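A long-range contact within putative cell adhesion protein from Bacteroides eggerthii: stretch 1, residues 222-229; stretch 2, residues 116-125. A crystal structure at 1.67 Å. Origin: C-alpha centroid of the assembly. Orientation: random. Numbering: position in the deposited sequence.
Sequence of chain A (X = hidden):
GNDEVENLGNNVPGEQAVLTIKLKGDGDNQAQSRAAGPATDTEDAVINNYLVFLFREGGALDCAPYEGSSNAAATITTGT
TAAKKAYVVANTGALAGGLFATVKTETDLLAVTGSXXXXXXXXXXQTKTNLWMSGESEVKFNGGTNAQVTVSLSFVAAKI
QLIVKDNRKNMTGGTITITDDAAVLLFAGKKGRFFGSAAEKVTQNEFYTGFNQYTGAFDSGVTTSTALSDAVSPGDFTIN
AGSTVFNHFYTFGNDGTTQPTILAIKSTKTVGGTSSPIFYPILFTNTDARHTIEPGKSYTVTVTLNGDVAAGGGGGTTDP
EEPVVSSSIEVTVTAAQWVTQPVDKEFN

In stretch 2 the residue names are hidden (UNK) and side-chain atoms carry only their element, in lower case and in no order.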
# COMPACT_ATOMS: atom_id res chain seq x y z
N VAL A 222 -17.27 -1.90 -3.29
CA VAL A 222 -16.61 -0.78 -2.59
C VAL A 222 -17.12 -0.70 -1.15
O VAL A 222 -18.33 -0.72 -0.92
CB VAL A 222 -16.80 0.56 -3.34
CG1 VAL A 222 -16.18 1.73 -2.58
CG2 VAL A 222 -16.23 0.49 -4.76
N THR A 223 -16.19 -0.53 -0.20
CA THR A 223 -16.48 -0.35 1.23
C THR A 223 -15.88 0.98 1.69
O THR A 223 -14.73 1.28 1.36
CB THR A 223 -15.93 -1.54 2.04
OG1 THR A 223 -16.56 -2.74 1.56
CG2 THR A 223 -16.20 -1.40 3.55
N THR A 224 -16.63 1.78 2.47
CA THR A 224 -16.06 3.03 2.99
C THR A 224 -15.12 2.72 4.16
O THR A 224 -15.34 1.75 4.90
CB THR A 224 -17.14 4.04 3.41
OG1 THR A 224 -17.92 3.49 4.48
CG2 THR A 224 -18.00 4.48 2.26
N SER A 225 -14.08 3.52 4.28
CA SER A 225 -13.10 3.42 5.35
C SER A 225 -12.71 4.80 5.82
O SER A 225 -12.18 5.59 5.04
CB SER A 225 -11.85 2.67 4.89
OG SER A 225 -10.93 2.68 5.96
N THR A 226 -12.88 5.05 7.13
CA THR A 226 -12.48 6.35 7.69
C THR A 226 -10.96 6.47 7.71
O THR A 226 -10.46 7.58 7.78
CB THR A 226 -13.06 6.56 9.09
OG1 THR A 226 -12.58 5.52 9.93
CG2 THR A 226 -14.58 6.64 9.11
N ALA A 227 -10.22 5.36 7.61
CA ALA A 227 -8.75 5.42 7.57
C ALA A 227 -8.25 6.08 6.28
O ALA A 227 -7.07 6.40 6.17
CB ALA A 227 -8.17 4.02 7.67
N LEU A 228 -9.14 6.24 5.29
CA LEU A 228 -8.76 6.82 3.99
C LEU A 228 -9.23 8.28 3.84
O LEU A 228 -9.34 8.80 2.73
CB LEU A 228 -9.25 5.95 2.83
CG LEU A 228 -8.67 4.55 2.78
CD1 LEU A 228 -9.25 3.78 1.63
CD2 LEU A 228 -7.12 4.54 2.80
N SER A 229 -9.42 8.96 4.98
CA SER A 229 -9.79 10.37 5.00
C SER A 229 -9.04 11.04 6.13
O SER A 229 -9.25 10.69 7.28
CB SER A 229 -11.30 10.53 5.16
OG SER A 229 -11.66 11.90 5.18
N UNK A 116 -6.65 -4.72 3.12
CA UNK A 116 -6.00 -3.47 3.52
C UNK A 116 -6.53 -2.98 4.87
O UNK A 116 -5.83 -2.23 5.56
c UNK A 116 -5.98 -0.07 1.54
c UNK A 116 -4.00 -1.15 2.67
c UNK A 116 -5.52 -1.03 2.65
c UNK A 116 -6.21 -2.39 2.44
N UNK A 117 -7.78 -3.35 5.21
CA UNK A 117 -8.38 -2.95 6.48
C UNK A 117 -8.68 -4.15 7.34
O UNK A 117 -8.88 -5.25 6.81
c UNK A 117 -9.69 -2.14 6.31
c UNK A 117 -7.97 1.36 4.51
se UNK A 117 -8.48 0.45 6.18
c UNK A 117 -9.58 -0.94 5.39
N UNK A 118 -8.75 -3.92 8.66
CA UNK A 118 -9.10 -4.98 9.59
C UNK A 118 -10.63 -5.27 9.46
O UNK A 118 -11.27 -4.67 8.60
c UNK A 118 -8.65 -4.63 11.02
o UNK A 118 -10.47 -3.11 11.21
c UNK A 118 -9.42 -3.55 11.74
o UNK A 118 -9.00 -3.18 12.86
N UNK A 119 -11.24 -6.17 10.30
CA UNK A 119 -12.66 -6.48 10.09
C UNK A 119 -13.67 -5.37 10.49
O UNK A 119 -14.87 -5.54 10.26
c UNK A 119 -12.85 -7.98 12.20
o UNK A 119 -12.43 -7.05 12.89
n UNK A 119 -13.18 -9.17 12.73
c UNK A 119 -13.07 -7.83 10.72
N UNK A 120 -13.20 -4.22 11.00
CA UNK A 120 -14.10 -3.09 11.24
C UNK A 120 -14.27 -2.28 9.95
O UNK A 120 -15.13 -1.41 9.89
c UNK A 120 -13.57 -2.16 12.35
o UNK A 120 -12.41 -1.47 11.85
c UNK A 120 -13.30 -2.88 13.68
N UNK A 121 -13.35 -2.50 8.97
CA UNK A 121 -13.23 -1.80 7.66
C UNK A 121 -12.67 -0.38 7.80
O UNK A 121 -12.40 0.26 6.79
o UNK A 121 -14.45 -3.99 6.18
c UNK A 121 -15.20 -3.07 6.57
o UNK A 121 -16.44 -3.17 6.62
c UNK A 121 -14.58 -1.73 6.91
N UNK A 122 -12.46 0.11 9.03
CA UNK A 122 -12.07 1.50 9.27
C UNK A 122 -10.68 1.67 9.89
O UNK A 122 -10.31 2.79 10.23
c UNK A 122 -14.42 2.38 9.51
c UNK A 122 -13.10 2.16 10.19
o UNK A 122 -14.50 2.96 8.43
n UNK A 122 -15.49 1.99 10.17
N UNK A 123 -9.95 0.59 10.06
CA UNK A 123 -8.57 0.66 10.58
C UNK A 123 -7.68 -0.13 9.64
O UNK A 123 -8.06 -1.21 9.25
c UNK A 123 -8.50 0.12 12.00
N UNK A 124 -6.54 0.45 9.21
CA UNK A 124 -5.65 -0.24 8.28
C UNK A 124 -4.81 -1.33 8.94
O UNK A 124 -4.42 -1.21 10.11
o UNK A 124 -4.10 0.08 6.48
c UNK A 124 -4.70 0.74 7.59
N UNK A 125 -4.51 -2.37 8.17
CA UNK A 125 -3.59 -3.42 8.58
C UNK A 125 -2.16 -2.90 8.48
O UNK A 125 -1.24 -3.48 9.08
o UNK A 125 -3.58 -4.34 6.33
c UNK A 125 -5.12 -5.35 7.95
c UNK A 125 -3.77 -4.67 7.72
O HOH W 1 -16.11 -5.17 3.52
O HOH W 2 -16.64 4.11 6.91
O HOH W 3 -10.16 5.77 11.07

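Position 116 carries four side-chain carbons, forked at the second, and no heteroatom; its CA-to-CB bond points toward stretch 1, but a terminal carbon stays 4.9 Å from Leu228 CD2. This is Leu116.

Position 117 has an unbranched chain of two carbons, a selenium and a terminal carbon. The selenium lies 3.3 Å from Ser225 OG and 3.9 Å from Ala227 CB, and the terminal carbon 3.7 Å from Leu228 CG. Selenium in a linear chain identifies selenomethionine, Met117.

Position 118 has two carbons, the second bearing two oxygens, out of reach of stretch 1: a carboxylate, Asp118.

Position 119 has two carbons, the second carrying one oxygen and one nitrogen, an amide, again remote from stretch 1. It is Asn119.

At position 120 CB carries one oxygen and one carbon, the branching of threonine, and the side chain is out of reach of stretch 1. The oxygen of Thr120, OG1, donates to Asp118 OD1 at 2.6 Å.

Position 121 repeats the two-carbon carboxylate, here with one oxygen 3.6 Å from Thr223 CG2. This is Asp121. With a positive phi of 74°, it is the last residue of a type I turn that begins at Asp118, closed by Asp121 N to Asp118 O at 3.0 Å.

Position 122 is a two-carbon side chain ending in one oxygen and one nitrogen. The oxygen accepts a hydrogen bond from Thr226 N at 2.9 Å, with an N-H...acceptor angle of 161°. The residue is Asn122.

Position 123 has a single carbon, pointing away from stretch 1: Ala123.

Position 124 has one carbon followed by one oxygen; its CB lies 4.8 Å from Ala227 CB. This is Ser124.

Position 125, whose CB bears one oxygen and one carbon, is out of reach; it is Thr125.

The contact centres on Ser225 and Asn122, whose CA atoms lie 4.5 Å apart. Two direct hydrogen bonds join the stretches, each pairing a side chain with backbone: Ser225 OG donates to Asp121 O at 3.0 Å, while Asn122 OD1 accepts from Thr226 N. Ser225 OG also accepts from Ala227 N at 3.2 Å, tying the cross-stretch bond to the local fold. Apolar packing of Met117 against Ala227 and Leu228 adds to this polar pairing. Water 2 bridges Asn122 OD1 and Thr224 OG1 at 2.9 and 2.8 Å; water 3 similarly links Asn122 O and Thr226 OG1 at 3.1 and 2.7 Å. Together the stretches bury 363 Å², both sides summed.

Stretch 2 (116-125) LMDNTDNAST
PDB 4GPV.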